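Local coordinates for protein kinase domain-containing protein (Chaetomium thermophilum, PDB 6Z3U) that probably transfers phosphate from ATP to serine and threonine residues of proteins, as the kinase subunit of the CDK-activating (CAK) complex, at residues His218-Lys222 against Pro223-Leu227. Numbering follows the deposited sequence.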
loop_
_atom_site.group_PDB
_atom_site.type_symbol
_atom_site.label_atom_id
_atom_site.label_comp_id
_atom_site.label_asym_id
_atom_site.label_seq_id
_atom_site.Cartn_x
_atom_site.Cartn_y
_atom_site.Cartn_z
ATOM N N HIS B 218 -4.317 -3.374 9.525
ATOM C CA HIS B 218 -4.431 -2.037 10.100
ATOM C C HIS B 218 -3.463 -1.852 11.265
ATOM O O HIS B 218 -2.731 -0.859 11.323
ATOM C CB HIS B 218 -5.871 -1.787 10.550
ATOM C CG HIS B 218 -6.118 -0.398 11.046
ATOM N ND1 HIS B 218 -5.914 -0.030 12.358
ATOM C CD2 HIS B 218 -6.559 0.711 10.408
ATOM C CE1 HIS B 218 -6.215 1.247 12.506
ATOM N NE2 HIS B 218 -6.608 1.721 11.337
ATOM N N ARG B 219 -3.460 -2.796 12.205
ATOM C CA ARG B 219 -2.465 -2.861 13.276
ATOM C C ARG B 219 -2.514 -1.644 14.196
ATOM O O ARG B 219 -1.493 -1.231 14.752
ATOM C CB ARG B 219 -1.049 -3.059 12.720
ATOM C CG ARG B 219 -0.935 -4.250 11.774
ATOM C CD ARG B 219 0.478 -4.481 11.260
ATOM N NE ARG B 219 1.177 -3.258 10.891
ATOM C CZ ARG B 219 2.392 -3.235 10.353
ATOM N NH1 ARG B 219 3.036 -4.369 10.112
ATOM N NH2 ARG B 219 2.961 -2.077 10.050
ATOM N N ASP B 220 -3.696 -1.051 14.367
ATOM C CA ASP B 220 -3.887 -0.048 15.407
ATOM C C ASP B 220 -5.367 0.233 15.641
ATOM O O ASP B 220 -5.769 1.395 15.767
ATOM C CB ASP B 220 -3.168 1.256 15.064
ATOM C CG ASP B 220 -2.988 2.155 16.277
ATOM O OD1 ASP B 220 -3.166 1.663 17.413
ATOM O OD2 ASP B 220 -2.673 3.352 16.099
ATOM N N ILE B 221 -6.181 -0.814 15.705
ATOM C CA ILE B 221 -7.615 -0.639 15.911
ATOM C C ILE B 221 -7.890 -0.364 17.381
ATOM O O ILE B 221 -7.468 -1.120 18.265
ATOM C CB ILE B 221 -8.397 -1.865 15.408
ATOM C CG1 ILE B 221 -8.314 -1.931 13.881
ATOM C CG2 ILE B 221 -9.834 -1.806 15.887
ATOM C CD1 ILE B 221 -8.905 -3.180 13.283
ATOM N N LYS B 222 -8.605 0.724 17.640
ATOM C CA LYS B 222 -9.014 1.110 18.980
ATOM C C LYS B 222 -10.160 2.101 18.848
ATOM O O LYS B 222 -10.404 2.632 17.754
ATOM C CB LYS B 222 -7.844 1.714 19.775
ATOM C CG LYS B 222 -7.045 2.751 19.005
ATOM C CD LYS B 222 -5.980 3.393 19.881
ATOM C CE LYS B 222 -5.087 4.328 19.082
ATOM N NZ LYS B 222 -4.101 5.027 19.951
ATOM N N PRO B 223 -10.892 2.370 19.932
ATOM C CA PRO B 223 -12.085 3.226 19.802
ATOM C C PRO B 223 -11.807 4.598 19.209
ATOM O O PRO B 223 -12.558 5.050 18.333
ATOM C CB PRO B 223 -12.600 3.313 21.246
ATOM C CG PRO B 223 -12.103 2.071 21.899
ATOM C CD PRO B 223 -10.760 1.809 21.290
ATOM N N ASN B 224 -10.758 5.289 19.660
ATOM C CA ASN B 224 -10.537 6.655 19.199
ATOM C C ASN B 224 -10.066 6.731 17.753
ATOM O O ASN B 224 -9.939 7.840 17.225
ATOM C CB ASN B 224 -9.528 7.365 20.104
ATOM C CG ASN B 224 -8.243 6.590 20.261
ATOM O OD1 ASN B 224 -8.193 5.591 20.980
ATOM N ND2 ASN B 224 -7.189 7.048 19.597
ATOM N N ASN B 225 -9.790 5.599 17.109
ATOM C CA ASN B 225 -9.510 5.562 15.679
ATOM C C ASN B 225 -10.737 5.178 14.863
ATOM O O ASN B 225 -10.608 4.887 13.668
ATOM C CB ASN B 225 -8.366 4.587 15.387
ATOM C CG ASN B 225 -7.016 5.118 15.835
ATOM O OD1 ASN B 225 -6.845 6.318 16.058
ATOM N ND2 ASN B 225 -6.045 4.220 15.964
ATOM N N LEU B 226 -11.915 5.161 15.481
ATOM C CA LEU B 226 -13.180 4.863 14.812
ATOM C C LEU B 226 -14.002 6.151 14.763
ATOM O O LEU B 226 -14.717 6.484 15.707
ATOM C CB LEU B 226 -13.928 3.744 15.539
ATOM C CG LEU B 226 -13.228 2.384 15.512
ATOM C CD1 LEU B 226 -13.811 1.436 16.538
ATOM C CD2 LEU B 226 -13.342 1.787 14.123
ATOM N N LEU B 227 -13.891 6.872 13.650
ATOM C CA LEU B 227 -14.589 8.135 13.479
ATOM C C LEU B 227 -16.011 7.896 12.974
ATOM O O LEU B 227 -16.323 6.857 12.386
ATOM C CB LEU B 227 -13.820 9.027 12.508
ATOM C CG LEU B 227 -12.321 9.132 12.797
ATOM C CD1 LEU B 227 -11.677 10.176 11.909
ATOM C CD2 LEU B 227 -12.071 9.464 14.261
#
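N225 is tied back to D220 and K222 by two hydrogen bonds. The side-chain amide donates a hydrogen bond from ND2 of N225 to the backbone O of D220 (2.8 Å); the N-H...O angle is 153°, the acceptor lies within 3° of the amide plane, and the donor stands almost in line with the carbonyl. With CG beside its own backbone N and anti to the carbonyl carbon (chi1 -72°), the amide can reach back to D220. The backbone N of N225 also bonds to O of K222 at 3.1 Å, closing the turn through P223 and N224. Among the charged and polar ends, the side chains of D220 and N225 cross at about a right angle, the carboxylate and amide planes being steeply turned against each other, and OD1 of D220 is hydrogen-bonded to T258. H218 ND1 accepts a weak bond from the backbone N of D220 (3.2 Å), while the H218 ring meets F239 edge-to-face.

Van der Waals contacts centre on K222. Its chain, extended beyond CG, runs alongside both asparagine amides, crossing each at a slant: CE lies 3.3 Å from ND2 of N225, and CD lies 3.3 Å from OD1 of N224. NZ makes a weak hydrogen bond to T258, which therefore links both the lysine and D220. The buried L226 brings CG to 3.6 Å from O of K222 and also touches L204 of helix 194-213.

H218 to N224 read HRDIKPN; the sequence, the N225-to-D220 carbonyl bond and the kinase fold together mark this as the catalytic loop, with D220 as the predicted proton acceptor, leading into the 226-228/234-236 hairpin.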